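PDB 7C6O: cobalamin biosynthesis protein CobN, which is the large catalytic subunit of cobaltochelatase, the ligase that probably carries out cobalt insertion into the corrin ring during cobalamin biosynthesis. Local coordinates for residues L716-F727 against F792-L801; G735-A743 against V753-V764. All blocks are in the same frame, centred on the assembly; numbering follows the deposited sequence.

Contact 1 of 2, residues L716-F727 against F792-L801; sequences LVLAILRARQLF and FAATEVIPRL
Phe727 and Phe792 both carry CG anti to the backbone N (chi1 -168° and 176°), which brings the two rings together as a T-shaped pair: the edge of Phe792 points at a face of Phe727, centroids 5.2 Å apart and planes at 82°. Near the far end of the Phe727 ring, its CZ lies 3.4 Å from Glu796 CD. Arg800, one turn on, grips that carboxylate through a nearly straight salt bridge, NE to OE1 2.7 Å, with OE1 in the guanidinium plane; its NH1 is bonded to Leu836 O. Gln725 lays its bent chain against Phe792, CG to CE2 3.7 Å, its amide moderately tilted from the ring, while NE2 comes from above the carbonyl plane to Ile720 O at 3.1 Å, tying Gln725 back to that helical turn. Between the helices only apolar branches meet. Val717 CG2 touches Ile798 CD1 at 3.6 Å, crossing it at about a right angle, and Leu721 CD1 rests 3.7 Å from Ala793 CB, where a small residue admits the leucine. Ile720 and Val797 lie alongside one another, pointing opposite ways. The contact joins helices 710-722 and 784-801, with helix 750-769 against Val717 and Leu718 and strand 696-698 against Ala719.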
loop_
_atom_site.group_PDB
_atom_site.type_symbol
_atom_site.label_atom_id
_atom_site.label_comp_id
_atom_site.label_asym_id
_atom_site.label_seq_id
_atom_site.Cartn_x
_atom_site.Cartn_y
_atom_site.Cartn_z
ATOM N N LEU A 716 -22.829 10.871 7.487
ATOM C CA LEU A 716 -21.613 10.662 6.709
ATOM C C LEU A 716 -21.276 11.888 5.869
ATOM O O LEU A 716 -20.114 12.311 5.816
ATOM C CB LEU A 716 -21.762 9.422 5.830
ATOM C CG LEU A 716 -20.538 9.006 5.012
ATOM C CD1 LEU A 716 -19.318 8.863 5.906
ATOM C CD2 LEU A 716 -20.821 7.706 4.279
ATOM N N VAL A 717 -22.279 12.481 5.214
ATOM C CA VAL A 717 -22.035 13.693 4.435
ATOM C C VAL A 717 -21.536 14.815 5.338
ATOM O O VAL A 717 -20.594 15.538 4.989
ATOM C CB VAL A 717 -23.305 14.104 3.667
ATOM C CG1 VAL A 717 -23.142 15.500 3.087
ATOM C CG2 VAL A 717 -23.594 13.103 2.557
ATOM N N LEU A 718 -22.152 14.973 6.514
ATOM C CA LEU A 718 -21.685 15.973 7.473
ATOM C C LEU A 718 -20.218 15.765 7.823
ATOM O O LEU A 718 -19.444 16.729 7.883
ATOM C CB LEU A 718 -22.537 15.927 8.742
ATOM C CG LEU A 718 -23.737 16.862 8.858
ATOM C CD1 LEU A 718 -24.496 16.565 10.142
ATOM C CD2 LEU A 718 -23.282 18.313 8.824
ATOM N N ALA A 719 -19.815 14.514 8.060
ATOM C CA ALA A 719 -18.421 14.240 8.395
ATOM C C ALA A 719 -17.498 14.571 7.228
ATOM O O ALA A 719 -16.410 15.126 7.425
ATOM C CB ALA A 719 -18.257 12.779 8.810
ATOM N N ILE A 720 -17.918 14.240 6.006
ATOM C CA ILE A 720 -17.094 14.523 4.834
ATOM C C ILE A 720 -16.927 16.027 4.648
ATOM O O ILE A 720 -15.827 16.515 4.360
ATOM C CB ILE A 720 -17.704 13.857 3.585
ATOM C CG1 ILE A 720 -17.567 12.333 3.681
ATOM C CG2 ILE A 720 -17.052 14.387 2.316
ATOM C CD1 ILE A 720 -18.363 11.576 2.641
ATOM N N LEU A 721 -18.010 16.785 4.827
ATOM C CA LEU A 721 -17.990 18.223 4.591
ATOM C C LEU A 721 -17.269 19.008 5.677
ATOM O O LEU A 721 -17.006 20.199 5.479
ATOM C CB LEU A 721 -19.418 18.756 4.459
ATOM C CG LEU A 721 -20.222 18.286 3.247
ATOM C CD1 LEU A 721 -21.618 18.893 3.278
ATOM C CD2 LEU A 721 -19.494 18.648 1.961
ATOM N N ARG A 722 -16.957 18.388 6.819
ATOM C CA ARG A 722 -16.306 19.134 7.891
ATOM C C ARG A 722 -14.893 19.553 7.507
ATOM O O ARG A 722 -14.407 20.593 7.968
ATOM C CB ARG A 722 -16.282 18.306 9.177
ATOM C CG ARG A 722 -15.875 19.109 10.403
ATOM C CD ARG A 722 -15.646 18.227 11.616
ATOM N NE ARG A 722 -16.884 17.663 12.148
ATOM C CZ ARG A 722 -16.939 16.893 13.230
ATOM N NH1 ARG A 722 -15.826 16.598 13.891
ATOM N NH2 ARG A 722 -18.103 16.418 13.653
ATOM N N ALA A 723 -14.228 18.776 6.662
ATOM C CA ALA A 723 -12.848 19.059 6.309
ATOM C C ALA A 723 -12.765 20.079 5.183
ATOM O O ALA A 723 -13.677 20.206 4.359
ATOM C CB ALA A 723 -12.131 17.778 5.883
ATOM N N ARG A 724 -11.664 20.825 5.162
ATOM C CA ARG A 724 -11.353 21.638 3.997
ATOM C C ARG A 724 -11.047 20.714 2.822
ATOM O O ARG A 724 -10.318 19.725 2.964
ATOM C CB ARG A 724 -10.185 22.585 4.297
ATOM C CG ARG A 724 -8.860 22.256 3.620
ATOM C CD ARG A 724 -7.995 21.330 4.466
ATOM N NE ARG A 724 -6.832 20.855 3.720
ATOM C CZ ARG A 724 -6.708 19.626 3.228
ATOM N NH1 ARG A 724 -7.671 18.733 3.417
ATOM N NH2 ARG A 724 -5.617 19.287 2.556
ATOM N N GLN A 725 -11.631 21.014 1.669
ATOM C CA GLN A 725 -11.567 20.103 0.536
ATOM C C GLN A 725 -10.334 20.366 -0.317
ATOM O O GLN A 725 -10.106 21.495 -0.762
ATOM C CB GLN A 725 -12.830 20.222 -0.320
ATOM C CG GLN A 725 -14.124 19.943 0.431
ATOM C CD GLN A 725 -14.194 18.531 0.988
ATOM O OE1 GLN A 725 -13.504 17.623 0.515
ATOM N NE2 GLN A 725 -15.030 18.341 2.003
ATOM N N LEU A 726 -9.540 19.320 -0.529
ATOM C CA LEU A 726 -8.554 19.294 -1.603
ATOM C C LEU A 726 -9.228 18.634 -2.799
ATOM O O LEU A 726 -9.450 17.419 -2.803
ATOM C CB LEU A 726 -7.295 18.538 -1.183
ATOM C CG LEU A 726 -6.175 18.456 -2.223
ATOM C CD1 LEU A 726 -5.629 19.842 -2.549
ATOM C CD2 LEU A 726 -5.063 17.544 -1.738
ATOM N N PHE A 727 -9.583 19.438 -3.797
ATOM C CA PHE A 727 -10.350 18.953 -4.935
ATOM C C PHE A 727 -9.793 19.580 -6.200
ATOM O O PHE A 727 -9.618 20.801 -6.263
ATOM C CB PHE A 727 -11.839 19.281 -4.777
ATOM C CG PHE A 727 -12.724 18.567 -5.758
ATOM C CD1 PHE A 727 -13.155 17.274 -5.507
ATOM C CD2 PHE A 727 -13.124 19.187 -6.929
ATOM C CE1 PHE A 727 -13.969 16.612 -6.408
ATOM C CE2 PHE A 727 -13.938 18.531 -7.834
ATOM C CZ PHE A 727 -14.362 17.243 -7.573
ATOM N N PHE A 792 -21.269 21.853 -3.531
ATOM C CA PHE A 792 -20.252 20.818 -3.690
ATOM C C PHE A 792 -20.763 19.468 -3.205
ATOM O O PHE A 792 -20.504 18.435 -3.833
ATOM C CB PHE A 792 -18.985 21.221 -2.935
ATOM C CG PHE A 792 -17.905 20.174 -2.945
ATOM C CD1 PHE A 792 -17.139 19.958 -4.078
ATOM C CD2 PHE A 792 -17.645 19.419 -1.812
ATOM C CE1 PHE A 792 -16.140 19.000 -4.085
ATOM C CE2 PHE A 792 -16.648 18.460 -1.813
ATOM C CZ PHE A 792 -15.894 18.251 -2.951
ATOM N N ALA A 793 -21.497 19.458 -2.090
ATOM C CA ALA A 793 -22.068 18.211 -1.593
ATOM C C ALA A 793 -23.038 17.608 -2.600
ATOM O O ALA A 793 -23.029 16.394 -2.835
ATOM C CB ALA A 793 -22.767 18.451 -0.255
ATOM N N ALA A 794 -23.881 18.443 -3.211
ATOM C CA ALA A 794 -24.883 17.927 -4.134
ATOM C C ALA A 794 -24.272 17.540 -5.475
ATOM O O ALA A 794 -24.729 16.582 -6.108
ATOM C CB ALA A 794 -25.996 18.957 -4.333
ATOM N N THR A 795 -23.240 18.256 -5.918
ATOM C CA THR A 795 -22.644 18.021 -7.226
ATOM C C THR A 795 -21.614 16.897 -7.217
ATOM O O THR A 795 -21.558 16.105 -8.165
ATOM C CB THR A 795 -21.995 19.311 -7.742
ATOM O OG1 THR A 795 -22.983 20.345 -7.823
ATOM C CG2 THR A 795 -21.396 19.091 -9.117
ATOM N N GLU A 796 -20.800 16.800 -6.166
ATOM C CA GLU A 796 -19.705 15.840 -6.129
ATOM C C GLU A 796 -19.887 14.751 -5.081
ATOM O O GLU A 796 -19.806 13.567 -5.413
ATOM C CB GLU A 796 -18.375 16.570 -5.889
ATOM C CG GLU A 796 -17.984 17.525 -6.997
ATOM C CD GLU A 796 -17.630 16.814 -8.290
ATOM O OE1 GLU A 796 -17.373 15.589 -8.255
ATOM O OE2 GLU A 796 -17.608 17.484 -9.346
ATOM N N VAL A 797 -20.127 15.122 -3.821
ATOM C CA VAL A 797 -20.147 14.133 -2.743
ATOM C C VAL A 797 -21.258 13.113 -2.967
ATOM O O VAL A 797 -21.019 11.901 -2.983
ATOM C CB VAL A 797 -20.293 14.829 -1.378
ATOM C CG1 VAL A 797 -20.299 13.797 -0.258
ATOM C CG2 VAL A 797 -19.182 15.847 -1.176
ATOM N N ILE A 798 -22.491 13.592 -3.143
ATOM C CA ILE A 798 -23.631 12.678 -3.256
ATOM C C ILE A 798 -23.534 11.775 -4.481
ATOM O O ILE A 798 -23.707 10.554 -4.334
ATOM C CB ILE A 798 -24.950 13.473 -3.205
ATOM C CG1 ILE A 798 -25.117 14.115 -1.831
ATOM C CG2 ILE A 798 -26.133 12.569 -3.530
ATOM C CD1 ILE A 798 -25.199 13.111 -0.715
ATOM N N PRO A 799 -23.279 12.283 -5.697
ATOM C CA PRO A 799 -23.168 11.361 -6.842
ATOM C C PRO A 799 -22.042 10.354 -6.696
ATOM O O PRO A 799 -22.183 9.206 -7.135
ATOM C CB PRO A 799 -22.938 12.307 -8.029
ATOM C CG PRO A 799 -23.534 13.595 -7.597
ATOM C CD PRO A 799 -23.225 13.690 -6.138
ATOM N N ARG A 800 -20.921 10.753 -6.091
ATOM C CA ARG A 800 -19.815 9.818 -5.911
ATOM C C ARG A 800 -20.130 8.791 -4.832
ATOM O O ARG A 800 -19.813 7.606 -4.986
ATOM C CB ARG A 800 -18.536 10.584 -5.581
ATOM C CG ARG A 800 -18.033 11.431 -6.739
ATOM C CD ARG A 800 -16.917 12.363 -6.304
ATOM N NE ARG A 800 -16.436 13.176 -7.416
ATOM C CZ ARG A 800 -15.470 12.806 -8.248
ATOM N NH1 ARG A 800 -14.871 11.631 -8.092
ATOM N NH2 ARG A 800 -15.098 13.609 -9.236
ATOM N N LEU A 801 -20.757 9.223 -3.734
ATOM C CA LEU A 801 -21.218 8.273 -2.724
ATOM C C LEU A 801 -22.154 7.238 -3.333
ATOM O O LEU A 801 -22.122 6.061 -2.955
ATOM C CB LEU A 801 -21.912 9.005 -1.576
ATOM C CG LEU A 801 -21.043 9.440 -0.397
ATOM C CD1 LEU A 801 -21.876 10.184 0.645
ATOM C CD2 LEU A 801 -20.354 8.230 0.220
#

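Contact 2 of 2, residues G735-A743 against V753-V764; sequences GLRQALGLA and VDQTEAKARELV
The side chain of Arg737 sits as a knob in a hole on the surface of helix 753-764, between Val753, Thr756, Glu757 and Ala760, a knobs-into-holes contact in which the single weakly bonded turn 736-739, with the loop that follows, packs against helix 750-769. The aliphatic part of the arginine does the filling: CB lies 3.8 Å from Thr756 CG2, and the chain then bends at chi3 (-52°), turning the guanidinium toward Glu757. The two flat groups stand almost perpendicular, planes 88° apart, so NH1 meets Glu757 OE1 singly at 2.8 Å, on the anti side of the carboxylate and out of its plane, rather than in a two-pronged pairing. Val753 CG1 covers one face of the guanidinium. Asp694 and Glu744 also form salt bridges with this arginine, so several carboxylates probably offset its buried charge.

Three leucines carry most of the apolar contact, each in a different way. Leu736 CD1 wedges between Ala760 CB and Val764 CG2, 3.5 Å from the latter. Leu740 reaches toward Leu763 tip to tip, while its CD1 comes close to the backbone at Ala760, whose short side chain allows the approach. Leu742 runs antiparallel to the Thr756 side chain, with CG 3.7 Å from OG1. Thr756 suits this place because it offers two unlike faces: CG2 packs on Leu740 CB, and OG1, turned to Leu742, is hydrogen-bonded to Thr752 O one turn back.

Between Leu740 and Leu742 the chain turns at Gly741, which leaves the helical conformation in a Schellman motif. Its phi of 128° would press a side chain against the preceding carbonyl, a conflict that glycine avoids. The motif is closed by two backbone bonds, Gly741 N to Gln738 O at 3.0 Å and Leu742 N to Arg737 O at 2.8 Å.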
loop_
_atom_site.group_PDB
_atom_site.type_symbol
_atom_site.label_atom_id
_atom_site.label_comp_id
_atom_site.label_asym_id
_atom_site.label_seq_id
_atom_site.Cartn_x
_atom_site.Cartn_y
_atom_site.Cartn_z
ATOM N N GLY A 735 -14.392 23.853 4.772
ATOM C CA GLY A 735 -15.262 23.040 5.595
ATOM C C GLY A 735 -16.597 23.724 5.824
ATOM O O GLY A 735 -16.704 24.951 5.812
ATOM N N LEU A 736 -17.635 22.910 6.026
ATOM C CA LEU A 736 -18.975 23.458 6.209
ATOM C C LEU A 736 -19.039 24.349 7.444
ATOM O O LEU A 736 -19.601 25.450 7.401
ATOM C CB LEU A 736 -19.996 22.327 6.315
ATOM C CG LEU A 736 -21.370 22.520 5.665
ATOM C CD1 LEU A 736 -22.404 21.726 6.430
ATOM C CD2 LEU A 736 -21.786 23.983 5.548
ATOM N N ARG A 737 -18.469 23.889 8.559
ATOM C CA ARG A 737 -18.494 24.695 9.775
ATOM C C ARG A 737 -17.518 25.861 9.692
ATOM O O ARG A 737 -17.720 26.883 10.358
ATOM C CB ARG A 737 -18.201 23.813 10.991
ATOM C CG ARG A 737 -19.120 22.599 11.078
ATOM C CD ARG A 737 -19.047 21.898 12.430
ATOM N NE ARG A 737 -17.679 21.577 12.828
ATOM C CZ ARG A 737 -17.366 20.743 13.815
ATOM N NH1 ARG A 737 -18.323 20.128 14.501
ATOM N NH2 ARG A 737 -16.094 20.518 14.113
ATOM N N GLN A 738 -16.463 25.733 8.883
ATOM C CA GLN A 738 -15.603 26.877 8.595
ATOM C C GLN A 738 -16.379 27.971 7.875
ATOM O O GLN A 738 -16.326 29.146 8.259
ATOM C CB GLN A 738 -14.402 26.438 7.757
ATOM C CG GLN A 738 -13.244 25.868 8.552
ATOM C CD GLN A 738 -12.091 25.440 7.663
ATOM O OE1 GLN A 738 -12.263 25.239 6.459
ATOM N NE2 GLN A 738 -10.907 25.302 8.251
ATOM N N ALA A 739 -17.107 27.599 6.817
ATOM C CA ALA A 739 -17.940 28.559 6.105
ATOM C C ALA A 739 -19.027 29.142 6.995
ATOM O O ALA A 739 -19.563 30.211 6.682
ATOM C CB ALA A 739 -18.569 27.901 4.876
ATOM N N LEU A 740 -19.362 28.469 8.092
ATOM C CA LEU A 740 -20.348 28.966 9.041
ATOM C C LEU A 740 -19.725 29.722 10.208
ATOM O O LEU A 740 -20.460 30.171 11.092
ATOM C CB LEU A 740 -21.200 27.809 9.575
ATOM C CG LEU A 740 -22.183 27.174 8.591
ATOM C CD1 LEU A 740 -22.966 26.059 9.265
ATOM C CD2 LEU A 740 -23.122 28.227 8.019
ATOM N N GLY A 741 -18.399 29.864 10.245
ATOM C CA GLY A 741 -17.778 30.690 11.264
ATOM C C GLY A 741 -16.653 30.067 12.068
ATOM O O GLY A 741 -15.830 30.793 12.635
ATOM N N LEU A 742 -16.596 28.739 12.137
ATOM C CA LEU A 742 -15.595 28.083 12.969
ATOM C C LEU A 742 -14.217 28.132 12.317
ATOM O O LEU A 742 -14.079 28.135 11.092
ATOM C CB LEU A 742 -15.981 26.628 13.239
ATOM C CG LEU A 742 -17.041 26.347 14.304
ATOM C CD1 LEU A 742 -17.156 24.844 14.544
ATOM C CD2 LEU A 742 -16.716 27.075 15.599
ATOM N N ALA A 743 -13.184 28.160 13.161
ATOM C CA ALA A 743 -11.816 28.147 12.657
ATOM C C ALA A 743 -11.347 26.729 12.349
ATOM O O ALA A 743 -10.577 26.521 11.404
ATOM C CB ALA A 743 -10.878 28.811 13.662
ATOM N N VAL A 753 -18.823 25.507 18.958
ATOM C CA VAL A 753 -18.718 24.312 18.123
ATOM C C VAL A 753 -20.058 23.594 18.060
ATOM O O VAL A 753 -20.512 23.184 16.984
ATOM C CB VAL A 753 -17.601 23.387 18.644
ATOM C CG1 VAL A 753 -17.620 22.062 17.893
ATOM C CG2 VAL A 753 -16.246 24.056 18.506
ATOM N N ASP A 754 -20.725 23.449 19.210
ATOM C CA ASP A 754 -22.010 22.759 19.243
ATOM C C ASP A 754 -23.069 23.516 18.455
ATOM O O ASP A 754 -23.882 22.910 17.748
ATOM C CB ASP A 754 -22.465 22.561 20.691
ATOM C CG ASP A 754 -21.642 21.520 21.423
ATOM O OD1 ASP A 754 -21.145 20.584 20.763
ATOM O OD2 ASP A 754 -21.492 21.636 22.658
ATOM N N GLN A 755 -23.080 24.844 18.566
ATOM C CA GLN A 755 -24.076 25.632 17.849
ATOM C C GLN A 755 -23.832 25.593 16.345
ATOM O O GLN A 755 -24.782 25.502 15.558
ATOM C CB GLN A 755 -24.069 27.068 18.370
ATOM C CG GLN A 755 -24.298 27.156 19.871
ATOM C CD GLN A 755 -23.985 28.525 20.439
ATOM O OE1 GLN A 755 -23.847 29.501 19.703
ATOM N NE2 GLN A 755 -23.866 28.600 21.760
ATOM N N THR A 756 -22.566 25.648 15.925
ATOM C CA THR A 756 -22.265 25.584 14.500
ATOM C C THR A 756 -22.552 24.197 13.937
ATOM O O THR A 756 -23.023 24.067 12.801
ATOM C CB THR A 756 -20.810 25.979 14.253
ATOM O OG1 THR A 756 -20.536 27.222 14.909
ATOM C CG2 THR A 756 -20.551 26.141 12.765
ATOM N N GLU A 757 -22.279 23.148 14.718
ATOM C CA GLU A 757 -22.616 21.797 14.278
ATOM C C GLU A 757 -24.119 21.644 14.087
ATOM O O GLU A 757 -24.568 21.028 13.112
ATOM C CB GLU A 757 -22.089 20.768 15.280
ATOM C CG GLU A 757 -22.503 19.329 14.989
ATOM C CD GLU A 757 -21.796 18.731 13.781
ATOM O OE1 GLU A 757 -20.765 19.289 13.342
ATOM O OE2 GLU A 757 -22.273 17.694 13.270
ATOM N N ALA A 758 -24.915 22.201 15.005
ATOM C CA ALA A 758 -26.365 22.150 14.849
ATOM C C ALA A 758 -26.809 22.906 13.602
ATOM O O ALA A 758 -27.707 22.455 12.882
ATOM C CB ALA A 758 -27.051 22.713 16.094
ATOM N N LYS A 759 -26.191 24.059 13.331
ATOM C CA LYS A 759 -26.513 24.800 12.115
ATOM C C LYS A 759 -26.113 24.015 10.873
ATOM O O LYS A 759 -26.873 23.951 9.898
ATOM C CB LYS A 759 -25.820 26.164 12.127
ATOM C CG LYS A 759 -26.331 27.121 13.188
ATOM C CD LYS A 759 -25.539 28.420 13.181
ATOM C CE LYS A 759 -26.119 29.425 14.161
ATOM N NZ LYS A 759 -26.179 28.876 15.544
ATOM N N ALA A 760 -24.922 23.412 10.890
ATOM C CA ALA A 760 -24.478 22.611 9.754
ATOM C C ALA A 760 -25.395 21.418 9.528
ATOM O O ALA A 760 -25.766 21.117 8.388
ATOM C CB ALA A 760 -23.037 22.149 9.970
ATOM N N ARG A 761 -25.771 20.723 10.604
ATOM C CA ARG A 761 -26.683 19.593 10.467
ATOM C C ARG A 761 -28.027 20.037 9.907
ATOM O O ARG A 761 -28.641 19.325 9.104
ATOM C CB ARG A 761 -26.869 18.900 11.816
ATOM C CG ARG A 761 -27.679 17.618 11.733
ATOM C CD ARG A 761 -27.739 16.902 13.071
ATOM N NE ARG A 761 -28.295 15.563 12.923
ATOM C CZ ARG A 761 -27.573 14.491 12.613
ATOM N NH1 ARG A 761 -26.265 14.605 12.427
ATOM N NH2 ARG A 761 -28.157 13.307 12.492
ATOM N N GLU A 762 -28.495 21.218 10.316
ATOM C CA GLU A 762 -29.771 21.722 9.818
ATOM C C GLU A 762 -29.717 21.971 8.315
ATOM O O GLU A 762 -30.651 21.614 7.585
ATOM C CB GLU A 762 -30.148 23.001 10.567
ATOM C CG GLU A 762 -31.601 23.410 10.431
ATOM C CD GLU A 762 -31.931 24.641 11.251
ATOM O OE1 GLU A 762 -31.105 25.579 11.278
ATOM O OE2 GLU A 762 -33.010 24.667 11.879
ATOM N N LEU A 763 -28.626 22.570 7.834
ATOM C CA LEU A 763 -28.493 22.864 6.410
ATOM C C LEU A 763 -28.425 21.587 5.577
ATOM O O LEU A 763 -29.108 21.467 4.554
ATOM C CB LEU A 763 -27.254 23.726 6.166
ATOM C CG LEU A 763 -27.331 25.206 6.546
ATOM C CD1 LEU A 763 -25.965 25.856 6.412
ATOM C CD2 LEU A 763 -28.355 25.923 5.679
ATOM N N VAL A 764 -27.595 20.627 5.992
ATOM C CA VAL A 764 -27.438 19.403 5.212
ATOM C C VAL A 764 -28.724 18.586 5.234
ATOM O O VAL A 764 -29.104 17.976 4.227
ATOM C CB VAL A 764 -26.236 18.589 5.727
ATOM C CG1 VAL A 764 -26.029 17.340 4.879
ATOM C CG2 VAL A 764 -24.983 19.442 5.713
#

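The two contacts share one helical cluster, their centres 14 Å apart. Helix 710-722 of contact 1 is followed in the chain by helix 736-739 of contact 2, and the two are joined directly by a probable hydrogen bond from Leu736 N to Leu721 O at 2.8 Å. Leu718 packs its CD2 3.7 Å from Val764 CG2, so helix 750-769 touches helix 710-722 as well as 735-743. Helix 784-801 also serves both, since Leu736 and Leu763 touch it at Val789 and Leu790. Two like charges come close where Arg722 CD lies 3.4 Å from Arg737 NH2; Glu757, salt-bridged to Arg737, has a long, weak ion pair with Arg722. Glycerol, probably from the crystallisation liquor, lies about 3 Å from the side chains of Arg800 and Arg737.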